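Sulfite reductase [ferredoxin] (Mycobacterium tuberculosis, PDB 1ZJ8) catalyses the six-electron reduction of sulfite to sulfide with electrons from ferredoxin, using one siroheme and one [4Fe-4S] cluster. Local coordinates at residues R108-G113 against R177-S182; G114-A119 against I384-Y389; R480-D485 against Q505-G510. One frame throughout, in Å; residues are numbered along the deposited sequence.

Interaction 1 of 3, residues R108-G113 against R177-S182. With SRM (siroheme), chain E.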
loop_
_atom_site.group_PDB
_atom_site.type_symbol
_atom_site.label_atom_id
_atom_site.label_comp_id
_atom_site.label_asym_id
_atom_site.label_seq_id
_atom_site.Cartn_x
_atom_site.Cartn_y
_atom_site.Cartn_z
ATOM N N ARG A 108 12.370 0.093 -4.490
ATOM C CA ARG A 108 11.413 0.106 -3.382
ATOM C C ARG A 108 12.099 -0.339 -2.103
ATOM O O ARG A 108 12.595 -1.462 -2.017
ATOM C CB ARG A 108 10.248 -0.855 -3.696
ATOM C CG ARG A 108 9.141 -0.944 -2.626
ATOM C CD ARG A 108 8.020 -1.928 -3.021
ATOM N NE ARG A 108 7.224 -1.441 -4.150
ATOM C CZ ARG A 108 6.185 -2.086 -4.684
ATOM N NH1 ARG A 108 5.774 -3.260 -4.219
ATOM N NH2 ARG A 108 5.528 -1.556 -5.695
ATOM N N VAL A 109 12.111 0.535 -1.106
ATOM C CA VAL A 109 12.736 0.209 0.157
ATOM C C VAL A 109 11.713 -0.409 1.091
ATOM O O VAL A 109 10.645 0.159 1.309
ATOM C CB VAL A 109 13.349 1.444 0.829
ATOM C CG1 VAL A 109 14.109 1.039 2.084
ATOM C CG2 VAL A 109 14.281 2.180 -0.150
ATOM N N ARG A 110 12.056 -1.577 1.636
ATOM C CA ARG A 110 11.187 -2.320 2.545
ATOM C C ARG A 110 11.219 -1.729 3.961
ATOM O O ARG A 110 12.290 -1.681 4.587
ATOM C CB ARG A 110 11.664 -3.763 2.585
ATOM C CG ARG A 110 10.707 -4.705 3.228
ATOM C CD ARG A 110 11.367 -5.999 3.658
ATOM N NE ARG A 110 10.352 -6.828 4.287
ATOM C CZ ARG A 110 9.552 -7.661 3.635
ATOM N NH1 ARG A 110 9.688 -7.862 2.329
ATOM N NH2 ARG A 110 8.625 -8.337 4.297
ATOM N N CYS A 111 10.063 -1.283 4.455
ATOM C CA CYS A 111 9.957 -0.674 5.774
ATOM C C CYS A 111 8.858 -1.307 6.624
ATOM O O CYS A 111 7.850 -0.658 6.952
ATOM C CB CYS A 111 9.646 0.808 5.632
ATOM S SG CYS A 111 10.833 1.719 4.675
ATOM N N ASP A 112 9.063 -2.558 7.016
ATOM C CA ASP A 112 8.055 -3.272 7.789
ATOM C C ASP A 112 7.668 -2.429 8.989
ATOM O O ASP A 112 8.534 -1.866 9.669
ATOM C CB ASP A 112 8.547 -4.665 8.177
ATOM C CG ASP A 112 8.906 -5.495 6.945
ATOM O OD1 ASP A 112 8.103 -6.365 6.567
ATOM O OD2 ASP A 112 9.958 -5.226 6.308
ATOM N N GLY A 113 6.360 -2.297 9.192
ATOM C CA GLY A 113 5.798 -1.474 10.260
ATOM C C GLY A 113 6.022 0.028 10.137
ATOM O O GLY A 113 5.753 0.771 11.095
ATOM N N ARG A 177 5.420 -9.318 0.884
ATOM C CA ARG A 177 5.736 -7.902 0.779
ATOM C C ARG A 177 5.875 -7.363 2.188
ATOM O O ARG A 177 5.732 -8.118 3.145
ATOM C CB ARG A 177 4.619 -7.170 0.018
ATOM C CG ARG A 177 4.286 -7.772 -1.357
ATOM C CD ARG A 177 5.559 -7.869 -2.198
ATOM N NE ARG A 177 5.339 -8.268 -3.585
ATOM C CZ ARG A 177 4.890 -7.468 -4.547
ATOM N NH1 ARG A 177 4.548 -6.194 -4.303
ATOM N NH2 ARG A 177 4.750 -7.964 -5.771
ATOM N N VAL A 178 6.154 -6.062 2.311
ATOM C CA VAL A 178 6.109 -5.374 3.610
ATOM C C VAL A 178 5.006 -5.881 4.547
ATOM O O VAL A 178 3.864 -6.047 4.154
ATOM C CB VAL A 178 5.831 -3.845 3.478
ATOM C CG1 VAL A 178 7.098 -3.051 3.468
ATOM C CG2 VAL A 178 4.975 -3.550 2.278
ATOM N N VAL A 179 5.357 -6.078 5.802
ATOM C CA VAL A 179 4.367 -6.295 6.820
ATOM C C VAL A 179 3.938 -4.931 7.349
ATOM O O VAL A 179 4.776 -4.164 7.831
ATOM C CB VAL A 179 4.955 -7.080 8.007
ATOM C CG1 VAL A 179 3.852 -7.372 9.044
ATOM C CG2 VAL A 179 5.657 -8.361 7.537
ATOM N N LEU A 180 2.640 -4.636 7.279
ATOM C CA LEU A 180 2.136 -3.349 7.775
ATOM C C LEU A 180 2.079 -3.332 9.320
ATOM O O LEU A 180 1.889 -4.371 9.963
ATOM C CB LEU A 180 0.777 -3.017 7.151
ATOM C CG LEU A 180 0.622 -3.116 5.618
ATOM C CD1 LEU A 180 -0.789 -2.676 5.184
ATOM C CD2 LEU A 180 1.669 -2.312 4.898
ATOM N N GLY A 181 2.264 -2.146 9.900
ATOM C CA GLY A 181 2.096 -1.947 11.344
ATOM C C GLY A 181 1.473 -0.604 11.702
ATOM O O GLY A 181 1.563 0.353 10.926
ATOM N N SER A 182 0.839 -0.531 12.874
ATOM C CA SER A 182 0.353 0.745 13.388
ATOM C C SER A 182 1.494 1.744 13.460
ATOM O O SER A 182 2.529 1.479 14.107
ATOM C CB SER A 182 -0.228 0.612 14.793
ATOM O OG SER A 182 -0.342 1.881 15.412
HETATM FE FE SRM E . 0.912 -2.117 -6.482
HETATM C CHA SRM E . 1.805 -3.402 -9.519
HETATM C CHB SRM E . 2.388 0.779 -7.292
HETATM C CHC SRM E . 0.100 -0.913 -3.570
HETATM C CHD SRM E . -2.093 -3.812 -6.643
HETATM N NA SRM E . 2.065 -1.514 -8.001
HETATM C C1A SRM E . 2.432 -2.211 -9.099
HETATM C C2A SRM E . 3.577 -1.601 -9.848
HETATM C CMA SRM E . 4.853 -2.275 -9.448
HETATM C CDA SRM E . 3.344 -1.558 -11.332
HETATM C CEA SRM E . 4.039 -2.541 -12.220
HETATM O O3A SRM E . 3.799 -3.744 -12.074
HETATM O O4A SRM E . 4.845 -2.164 -13.083
HETATM C C3A SRM E . 3.519 -0.203 -9.331
HETATM C CAA SRM E . 4.850 0.429 -9.101
HETATM C CBA SRM E . 5.148 1.099 -10.417
HETATM C CCA SRM E . 5.960 2.336 -10.213
HETATM O O1A SRM E . 5.691 3.084 -9.248
HETATM O O2A SRM E . 6.901 2.570 -11.009
HETATM C C4A SRM E . 2.632 -0.310 -8.138
HETATM N NB SRM E . 1.331 -0.433 -5.557
HETATM C C1B SRM E . 1.978 0.660 -5.966
HETATM C C2B SRM E . 2.227 1.690 -4.902
HETATM C CMB SRM E . 3.575 2.352 -4.980
HETATM C CDB SRM E . 1.181 2.744 -5.051
HETATM C CEB SRM E . 1.210 3.901 -4.117
HETATM O O3B SRM E . 1.476 5.062 -4.495
HETATM O O4B SRM E . 0.965 3.662 -2.935
HETATM C C3B SRM E . 1.983 0.838 -3.675
HETATM C CAB SRM E . 3.243 0.132 -3.248
HETATM C CBB SRM E . 3.225 -0.215 -1.790
HETATM C CCB SRM E . 4.380 -1.113 -1.455
HETATM O O1B SRM E . 5.376 -0.673 -0.887
HETATM O O2B SRM E . 4.347 -2.313 -1.712
HETATM C C4B SRM E . 1.098 -0.227 -4.264
HETATM N NC SRM E . -0.696 -2.222 -5.416
HETATM C C1C SRM E . -0.795 -1.808 -4.136
HETATM C C2C SRM E . -2.043 -2.037 -3.573
HETATM C CDC SRM E . -2.628 -1.506 -2.307
HETATM C CEC SRM E . -2.410 -2.188 -1.013
HETATM O O3C SRM E . -1.578 -3.120 -0.928
HETATM O O4C SRM E . -3.103 -1.783 -0.069
HETATM C C3C SRM E . -2.658 -2.821 -4.502
HETATM C CAC SRM E . -4.048 -3.301 -4.238
HETATM C CBC SRM E . -4.308 -4.340 -3.168
HETATM C CCC SRM E . -3.969 -5.711 -3.725
HETATM O O1C SRM E . -2.770 -6.038 -3.936
HETATM O O2C SRM E . -4.936 -6.474 -3.981
HETATM C C4C SRM E . -1.810 -2.977 -5.568
HETATM N ND SRM E . 0.191 -3.610 -7.642
HETATM C C1D SRM E . -1.099 -3.983 -7.622
HETATM C C2D SRM E . -1.404 -4.634 -8.833
HETATM C CAD SRM E . -2.479 -5.700 -8.942
HETATM C CBD SRM E . -2.088 -7.133 -8.754
HETATM C CCD SRM E . -3.083 -8.257 -8.713
HETATM O O1D SRM E . -3.189 -8.878 -7.631
HETATM O O2D SRM E . -3.779 -8.555 -9.721
HETATM C C3D SRM E . -0.239 -4.636 -9.582
HETATM C CDD SRM E . 0.058 -5.577 -10.717
HETATM C CED SRM E . 0.465 -7.019 -10.507
HETATM O O3D SRM E . 0.804 -7.435 -9.399
HETATM O O4D SRM E . 0.469 -7.827 -11.447
HETATM C C4D SRM E . 0.739 -4.002 -8.832
#
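Two hydrogen bonds, in a largely buried contact, hold the backbone of Val179 to Asp112 and Gly113, which ties the turn after strand 104-109 to strand 176-181, not far from the siroheme. Val179 N donates to Asp112 OD1 over 2.9 Å in a nearly straight bond (171° at the hydrogen), coming from above the carboxylate plane, 43° out of it. The carbonyl of the same residue takes the other bond: Gly113 N donates to Val179 O at 2.8 Å. Aspartate suits its place because it also answers Arg110, whose NE reaches Asp112 OD2 at 2.6 Å in a salt bridge of weak hydrogen-bond geometry. Arg110 NH1 bonds to the carbonyls of Thr169 and Pro176, and the Arg110 and Val178 side chains run past each other in opposite directions, Arg110 CG 4.0 Å from Val178 CG1.

Strand 176-181 is an outermost strand of a mixed six-stranded sheet, while 104-109 belongs to an antiparallel one, so the contact ties together two sheets, one in the region of the first 4Fe-4S family domain and one in that of the ferredoxin-like half domain. Gly113 takes a positive phi in the turn. At Gly181 the lack of a side chain facing Gly113 suits the 3.9 Å approach of their CA atoms.

At the siroheme end, the extended start of Arg108 (chi1 and chi2 near 180°) carries CD out to a propionate, and the bend at chi3 sets NE beside it. Siroheme O2B lies over one face of the guanidinium, 3.0 Å from Arg108 NH1. Gln145 OE1 accepts from NE and Ala171 O from NH1, which fixes the rotation of the group. The Arg177 side chain crosses that of Arg108 at about a right angle, its NH1 in the plane of the Arg108 guanidinium, at the edge, 3.2 Å from Arg108 NH1; the propionate would probably offset the repulsion between these like charges.

Interaction 2 of 3, residues G114-A119 against I384-Y389; sequences GALSAA and IRFTPY
Leu116 and Phe386 cross obliquely, the leucine's CD1 methyl resting 3.4 Å from CE2 and 3.6 Å from CZ of the Phe386 ring. Leu116 CG lies anti to its carbonyl carbon (chi1 -50°), the branch from which CD1 extends to the ring; branched and aromatic apolar groups suit this buried site, where Leu121 of helix 118-131 packs against both. On the face of the sheet that carries Leu116, Ile384 sets CG2 4.2 Å from Leu116 CB. The other face carries Ala115 and Arg385. A small alanine lies beside the long arginine, with Ala115 CB 4.2 Å from Arg385 NE, and the arginine's NH1 makes weak hydrogen bonds to the carbonyls of Pro183 and Ala185.

The backbones form a short antiparallel ladder. Leu116 and Ile384 are its hydrogen-bonded pair, Leu116 N to Ile384 O at 3.0 Å and Ile384 N to Leu116 O at 3.2 Å, while Ala115 and Arg385 form the non-hydrogen-bonded pair. Phe386 N adds a bond to Gly114 O. Gly114 has a positive phi, and its CA faces Phe386 O with no side chain on that side. Past the ladder Ser117 is the N-cap of helix 118-131, its OG bonded to Ala120 N.

Strand 115-116 thus extends, as an outermost strand, the antiparallel sheet of the second ferredoxin-like half domain, just as 363-365 borders the sheet of the first: an exchange of edge strands between the two half domains of this nitrite and sulfite reductase fold.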
loop_
_atom_site.group_PDB
_atom_site.type_symbol
_atom_site.label_atom_id
_atom_site.label_comp_id
_atom_site.label_asym_id
_atom_site.label_seq_id
_atom_site.Cartn_x
_atom_site.Cartn_y
_atom_site.Cartn_z
ATOM N N GLY A 114 6.529 0.468 8.974
ATOM C CA GLY A 114 6.830 1.886 8.699
ATOM C C GLY A 114 7.980 2.501 9.479
ATOM O O GLY A 114 8.306 3.650 9.266
ATOM N N ALA A 115 8.640 1.728 10.336
ATOM C CA ALA A 115 9.403 2.299 11.447
ATOM C C ALA A 115 10.859 2.568 11.102
ATOM O O ALA A 115 11.546 1.656 10.703
ATOM C CB ALA A 115 9.317 1.368 12.644
ATOM N N LEU A 116 11.320 3.807 11.300
ATOM C CA LEU A 116 12.690 4.225 10.977
ATOM C C LEU A 116 13.291 5.114 12.057
ATOM O O LEU A 116 12.566 5.781 12.781
ATOM C CB LEU A 116 12.725 5.024 9.679
ATOM C CG LEU A 116 12.038 4.448 8.439
ATOM C CD1 LEU A 116 11.968 5.490 7.326
ATOM C CD2 LEU A 116 12.753 3.168 7.953
ATOM N N SER A 117 14.622 5.123 12.150
ATOM C CA SER A 117 15.331 6.039 13.033
ATOM C C SER A 117 15.543 7.348 12.294
ATOM O O SER A 117 15.262 7.442 11.108
ATOM C CB SER A 117 16.684 5.461 13.467
ATOM O OG SER A 117 17.605 5.366 12.384
ATOM N N ALA A 118 16.047 8.354 12.986
ATOM C CA ALA A 118 16.364 9.603 12.327
ATOM C C ALA A 118 17.509 9.388 11.349
ATOM O O ALA A 118 17.480 9.898 10.239
ATOM C CB ALA A 118 16.730 10.652 13.351
ATOM N N ALA A 119 18.511 8.613 11.766
ATOM C CA ALA A 119 19.666 8.277 10.915
ATOM C C ALA A 119 19.249 7.566 9.624
ATOM O O ALA A 119 19.769 7.884 8.546
ATOM C CB ALA A 119 20.657 7.420 11.687
ATOM N N ILE A 384 10.296 7.892 13.588
ATOM C CA ILE A 384 9.315 8.350 12.623
ATOM C C ILE A 384 8.738 7.099 11.951
ATOM O O ILE A 384 9.421 6.068 11.839
ATOM C CB ILE A 384 9.962 9.304 11.583
ATOM C CG1 ILE A 384 8.994 9.630 10.443
ATOM C CG2 ILE A 384 11.223 8.695 10.956
ATOM C CD1 ILE A 384 9.468 10.785 9.534
ATOM N N ARG A 385 7.479 7.189 11.533
ATOM C CA ARG A 385 6.794 6.093 10.867
ATOM C C ARG A 385 6.133 6.564 9.572
ATOM O O ARG A 385 5.508 7.639 9.549
ATOM C CB ARG A 385 5.694 5.539 11.782
ATOM C CG ARG A 385 6.149 4.500 12.817
ATOM C CD ARG A 385 6.510 5.138 14.139
ATOM N NE ARG A 385 7.303 4.251 14.992
ATOM C CZ ARG A 385 6.804 3.364 15.855
ATOM N NH1 ARG A 385 5.501 3.202 16.024
ATOM N NH2 ARG A 385 7.635 2.646 16.586
ATOM N N PHE A 386 6.226 5.765 8.512
ATOM C CA PHE A 386 5.378 5.988 7.347
ATOM C C PHE A 386 4.017 5.312 7.562
ATOM O O PHE A 386 3.931 4.360 8.326
ATOM C CB PHE A 386 6.035 5.432 6.068
ATOM C CG PHE A 386 7.370 6.078 5.699
ATOM C CD1 PHE A 386 7.565 7.458 5.815
ATOM C CD2 PHE A 386 8.409 5.302 5.189
ATOM C CE1 PHE A 386 8.797 8.051 5.473
ATOM C CE2 PHE A 386 9.624 5.880 4.840
ATOM C CZ PHE A 386 9.820 7.265 4.983
ATOM N N THR A 387 2.987 5.779 6.851
ATOM C CA THR A 387 1.565 5.428 7.103
ATOM C C THR A 387 1.002 4.593 5.960
ATOM O O THR A 387 1.407 4.744 4.820
ATOM C CB THR A 387 0.711 6.732 7.244
ATOM O OG1 THR A 387 1.259 7.523 8.302
ATOM C CG2 THR A 387 -0.774 6.500 7.564
ATOM N N PRO A 388 0.093 3.658 6.252
ATOM C CA PRO A 388 -0.605 3.040 5.114
ATOM C C PRO A 388 -1.564 3.953 4.340
ATOM O O PRO A 388 -2.312 3.460 3.503
ATOM C CB PRO A 388 -1.343 1.851 5.754
ATOM C CG PRO A 388 -0.687 1.665 7.130
ATOM C CD PRO A 388 -0.258 3.024 7.544
ATOM N N TYR A 389 -1.513 5.262 4.571
ATOM C CA TYR A 389 -2.319 6.230 3.816
ATOM C C TYR A 389 -1.429 7.301 3.202
ATOM O O TYR A 389 -1.885 8.425 2.933
ATOM C CB TYR A 389 -3.416 6.800 4.710
ATOM C CG TYR A 389 -4.459 5.737 4.995
ATOM C CD1 TYR A 389 -4.356 4.918 6.119
ATOM C CD2 TYR A 389 -5.512 5.499 4.096
ATOM C CE1 TYR A 389 -5.281 3.920 6.353
ATOM C CE2 TYR A 389 -6.441 4.508 4.331
ATOM C CZ TYR A 389 -6.323 3.724 5.458
ATOM O OH TYR A 389 -7.239 2.726 5.706
#

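Interaction 3 of 3, residues R480-D485 against Q505-G510; sequences RIQIAD and QVHLGG. With SRM (siroheme), chain E.
Ile481 holds CG2 anti to its backbone N; across from it, chi1 of -62° places His507 CG near Ile481, and chi2 of -115° turns the ring so that its face meets Ile481 CG2. The result is a CH-pi contact at the foot of the beta hairpin 486-494/500-508, part of the mixed sheet of the second 4Fe-4S domain: the loop entering the first strand meets the end of the second. Ile481 CG2 stands 3.6 Å from the centroid of the His507 ring, displaced toward the rim, and comes nearest to its CD2 at 3.3 Å. A beta-branched side chain suits this place, since its CG2 methyl, carried directly on CB, can sit over the ring face. Ile481 N bonds to Ser477 OG, which lies in the iron-sulfur cluster pocket, and Gln482 OE1 shares that hydroxyl.

Further along, the backbones close together. Gly509 N donates to Asp485 O at 2.8 Å, and Gly510 N makes a weak bond to Ala484 O. Gly509 turns the chain with a positive phi, and Gly510, with no side chain on that side, sets its CA directly against Gln482 O in a C-H...O contact of 3.3 Å.

At the start of the loop Arg480, its chain bent at chi2 and chi3, reaches toward the siroheme. Its NH1 bonds to Asp140 O and also reaches siroheme O4C, a weak hydrogen bond of 3.1 Å with 128° at the hydrogen.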
loop_
_atom_site.group_PDB
_atom_site.type_symbol
_atom_site.label_atom_id
_atom_site.label_comp_id
_atom_site.label_asym_id
_atom_site.label_seq_id
_atom_site.Cartn_x
_atom_site.Cartn_y
_atom_site.Cartn_z
ATOM N N ARG A 480 -6.303 1.933 -4.074
ATOM C CA ARG A 480 -7.561 1.499 -3.461
ATOM C C ARG A 480 -8.820 2.200 -4.005
ATOM O O ARG A 480 -9.446 2.997 -3.322
ATOM C CB ARG A 480 -7.439 1.617 -1.922
ATOM C CG ARG A 480 -6.790 0.360 -1.247
ATOM C CD ARG A 480 -5.422 0.569 -0.614
ATOM N NE ARG A 480 -5.528 1.208 0.691
ATOM C CZ ARG A 480 -4.511 1.412 1.528
ATOM N NH1 ARG A 480 -3.270 1.017 1.237
ATOM N NH2 ARG A 480 -4.752 2.026 2.677
ATOM N N ILE A 481 -9.187 1.852 -5.238
ATOM C CA ILE A 481 -10.357 2.405 -5.947
ATOM C C ILE A 481 -11.705 2.159 -5.246
ATOM O O ILE A 481 -12.547 3.064 -5.098
ATOM C CB ILE A 481 -10.517 1.739 -7.342
ATOM C CG1 ILE A 481 -9.279 1.935 -8.209
ATOM C CG2 ILE A 481 -11.760 2.301 -8.073
ATOM C CD1 ILE A 481 -9.196 1.002 -9.377
ATOM N N GLN A 482 -11.907 0.911 -4.839
ATOM C CA GLN A 482 -13.238 0.433 -4.512
ATOM C C GLN A 482 -13.603 0.753 -3.093
ATOM O O GLN A 482 -14.704 0.422 -2.655
ATOM C CB GLN A 482 -13.367 -1.085 -4.749
ATOM C CG GLN A 482 -13.030 -1.571 -6.168
ATOM C CD GLN A 482 -11.551 -1.831 -6.352
ATOM O OE1 GLN A 482 -10.721 -1.268 -5.636
ATOM N NE2 GLN A 482 -11.210 -2.698 -7.307
ATOM N N ILE A 483 -12.697 1.387 -2.360
ATOM C CA ILE A 483 -12.961 1.667 -0.954
ATOM C C ILE A 483 -12.793 3.146 -0.653
ATOM O O ILE A 483 -12.366 3.514 0.436
ATOM C CB ILE A 483 -12.082 0.774 -0.039
ATOM C CG1 ILE A 483 -10.590 1.033 -0.276
ATOM C CG2 ILE A 483 -12.394 -0.691 -0.291
ATOM C CD1 ILE A 483 -9.696 0.125 0.504
ATOM N N ALA A 484 -13.140 3.986 -1.622
ATOM C CA ALA A 484 -13.078 5.437 -1.468
ATOM C C ALA A 484 -14.478 5.921 -1.585
ATOM O O ALA A 484 -15.279 5.281 -2.236
ATOM C CB ALA A 484 -12.250 6.049 -2.576
ATOM N N ASP A 485 -14.784 7.045 -0.957
ATOM C CA ASP A 485 -16.050 7.700 -1.206
ATOM C C ASP A 485 -16.103 8.063 -2.690
ATOM O O ASP A 485 -17.105 7.784 -3.340
ATOM C CB ASP A 485 -16.230 8.916 -0.296
ATOM C CG ASP A 485 -16.416 8.529 1.171
ATOM O OD1 ASP A 485 -16.885 7.392 1.462
ATOM O OD2 ASP A 485 -16.064 9.366 2.036
ATOM N N GLN A 505 -13.097 5.982 -14.881
ATOM C CA GLN A 505 -14.352 5.367 -14.466
ATOM C C GLN A 505 -14.479 5.641 -12.970
ATOM O O GLN A 505 -13.477 5.667 -12.262
ATOM C CB GLN A 505 -14.313 3.846 -14.750
ATOM C CG GLN A 505 -15.654 3.058 -14.559
ATOM C CD GLN A 505 -15.550 1.535 -14.939
ATOM O OE1 GLN A 505 -15.585 0.652 -14.072
ATOM N NE2 GLN A 505 -15.420 1.251 -16.240
ATOM N N VAL A 506 -15.704 5.842 -12.505
ATOM C CA VAL A 506 -15.977 6.364 -11.173
ATOM C C VAL A 506 -16.626 5.322 -10.264
ATOM O O VAL A 506 -17.646 4.732 -10.613
ATOM C CB VAL A 506 -16.925 7.577 -11.306
ATOM C CG1 VAL A 506 -17.415 8.097 -9.945
ATOM C CG2 VAL A 506 -16.213 8.676 -12.097
ATOM N N HIS A 507 -16.042 5.102 -9.091
ATOM C CA HIS A 507 -16.627 4.212 -8.094
ATOM C C HIS A 507 -17.003 5.094 -6.911
ATOM O O HIS A 507 -16.179 5.877 -6.434
ATOM C CB HIS A 507 -15.646 3.110 -7.671
ATOM C CG HIS A 507 -15.223 2.192 -8.788
ATOM N ND1 HIS A 507 -15.541 0.847 -8.812
ATOM C CD2 HIS A 507 -14.484 2.417 -9.905
ATOM C CE1 HIS A 507 -15.034 0.290 -9.900
ATOM N NE2 HIS A 507 -14.387 1.221 -10.580
ATOM N N LEU A 508 -18.244 5.000 -6.454
ATOM C CA LEU A 508 -18.715 5.877 -5.396
ATOM C C LEU A 508 -19.133 5.095 -4.154
ATOM O O LEU A 508 -19.792 4.059 -4.256
ATOM C CB LEU A 508 -19.873 6.723 -5.914
ATOM C CG LEU A 508 -19.468 7.791 -6.937
ATOM C CD1 LEU A 508 -20.631 8.153 -7.842
ATOM C CD2 LEU A 508 -18.950 9.039 -6.241
ATOM N N GLY A 509 -18.744 5.589 -2.981
ATOM C CA GLY A 509 -19.276 5.083 -1.708
ATOM C C GLY A 509 -18.589 3.876 -1.061
ATOM O O GLY A 509 -19.154 3.247 -0.172
ATOM N N GLY A 510 -17.364 3.563 -1.474
ATOM C CA GLY A 510 -16.588 2.483 -0.836
ATOM C C GLY A 510 -16.065 2.851 0.554
ATOM O O GLY A 510 -15.820 4.022 0.844
HETATM FE FE SRM E . 0.912 -2.117 -6.482
HETATM C CHA SRM E . 1.805 -3.402 -9.519
HETATM C CHB SRM E . 2.388 0.779 -7.292
HETATM C CHC SRM E . 0.100 -0.913 -3.570
HETATM C CHD SRM E . -2.093 -3.812 -6.643
HETATM N NA SRM E . 2.065 -1.514 -8.001
HETATM C C1A SRM E . 2.432 -2.211 -9.099
HETATM C C2A SRM E . 3.577 -1.601 -9.848
HETATM C CMA SRM E . 4.853 -2.275 -9.448
HETATM C CDA SRM E . 3.344 -1.558 -11.332
HETATM C CEA SRM E . 4.039 -2.541 -12.220
HETATM O O3A SRM E . 3.799 -3.744 -12.074
HETATM O O4A SRM E . 4.845 -2.164 -13.083
HETATM C C3A SRM E . 3.519 -0.203 -9.331
HETATM C CAA SRM E . 4.850 0.429 -9.101
HETATM C CBA SRM E . 5.148 1.099 -10.417
HETATM C CCA SRM E . 5.960 2.336 -10.213
HETATM O O1A SRM E . 5.691 3.084 -9.248
HETATM O O2A SRM E . 6.901 2.570 -11.009
HETATM C C4A SRM E . 2.632 -0.310 -8.138
HETATM N NB SRM E . 1.331 -0.433 -5.557
HETATM C C1B SRM E . 1.978 0.660 -5.966
HETATM C C2B SRM E . 2.227 1.690 -4.902
HETATM C CMB SRM E . 3.575 2.352 -4.980
HETATM C CDB SRM E . 1.181 2.744 -5.051
HETATM C CEB SRM E . 1.210 3.901 -4.117
HETATM O O3B SRM E . 1.476 5.062 -4.495
HETATM O O4B SRM E . 0.965 3.662 -2.935
HETATM C C3B SRM E . 1.983 0.838 -3.675
HETATM C CAB SRM E . 3.243 0.132 -3.248
HETATM C CBB SRM E . 3.225 -0.215 -1.790
HETATM C CCB SRM E . 4.380 -1.113 -1.455
HETATM O O1B SRM E . 5.376 -0.673 -0.887
HETATM O O2B SRM E . 4.347 -2.313 -1.712
HETATM C C4B SRM E . 1.098 -0.227 -4.264
HETATM N NC SRM E . -0.696 -2.222 -5.416
HETATM C C1C SRM E . -0.795 -1.808 -4.136
HETATM C C2C SRM E . -2.043 -2.037 -3.573
HETATM C CDC SRM E . -2.628 -1.506 -2.307
HETATM C CEC SRM E . -2.410 -2.188 -1.013
HETATM O O3C SRM E . -1.578 -3.120 -0.928
HETATM O O4C SRM E . -3.103 -1.783 -0.069
HETATM C C3C SRM E . -2.658 -2.821 -4.502
HETATM C CAC SRM E . -4.048 -3.301 -4.238
HETATM C CBC SRM E . -4.308 -4.340 -3.168
HETATM C CCC SRM E . -3.969 -5.711 -3.725
HETATM O O1C SRM E . -2.770 -6.038 -3.936
HETATM O O2C SRM E . -4.936 -6.474 -3.981
HETATM C C4C SRM E . -1.810 -2.977 -5.568
HETATM N ND SRM E . 0.191 -3.610 -7.642
HETATM C C1D SRM E . -1.099 -3.983 -7.622
HETATM C C2D SRM E . -1.404 -4.634 -8.833
HETATM C CAD SRM E . -2.479 -5.700 -8.942
HETATM C CBD SRM E . -2.088 -7.133 -8.754
HETATM C CCD SRM E . -3.083 -8.257 -8.713
HETATM O O1D SRM E . -3.189 -8.878 -7.631
HETATM O O2D SRM E . -3.779 -8.555 -9.721
HETATM C C3D SRM E . -0.239 -4.636 -9.582
HETATM C CDD SRM E . 0.058 -5.577 -10.717
HETATM C CED SRM E . 0.465 -7.019 -10.507
HETATM O O3D SRM E . 0.804 -7.435 -9.399
HETATM O O4D SRM E . 0.469 -7.827 -11.447
HETATM C C4D SRM E . 0.739 -4.002 -8.832
#

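In the fold
Interactions 1 and 2 are neighbours, their centres 9 Å apart, because residues 108-113 are followed directly by 114-119; Cys111 SG packs on Leu116 CD2 at 4.1 Å. Gln142 stitches them further, its OE1 accepting from Gly181 N and its NE2 donating to Phe386 O. Interaction 3 lies about 25 Å and 27 Å from them between centres, yet its nearest atoms are about 6 Å from those of interaction 1, and both touch the siroheme: Arg108 and Arg480 approach different carboxylates of the one cofactor. Arg480 also joins interaction 2, with NH2 probably hydrogen-bonded to Pro388 O at 2.9 Å and a cation-pi contact to Tyr389. The iron-sulfur cluster lies about 8 Å from the Arg108 side chain and 6 Å from that of Ile481.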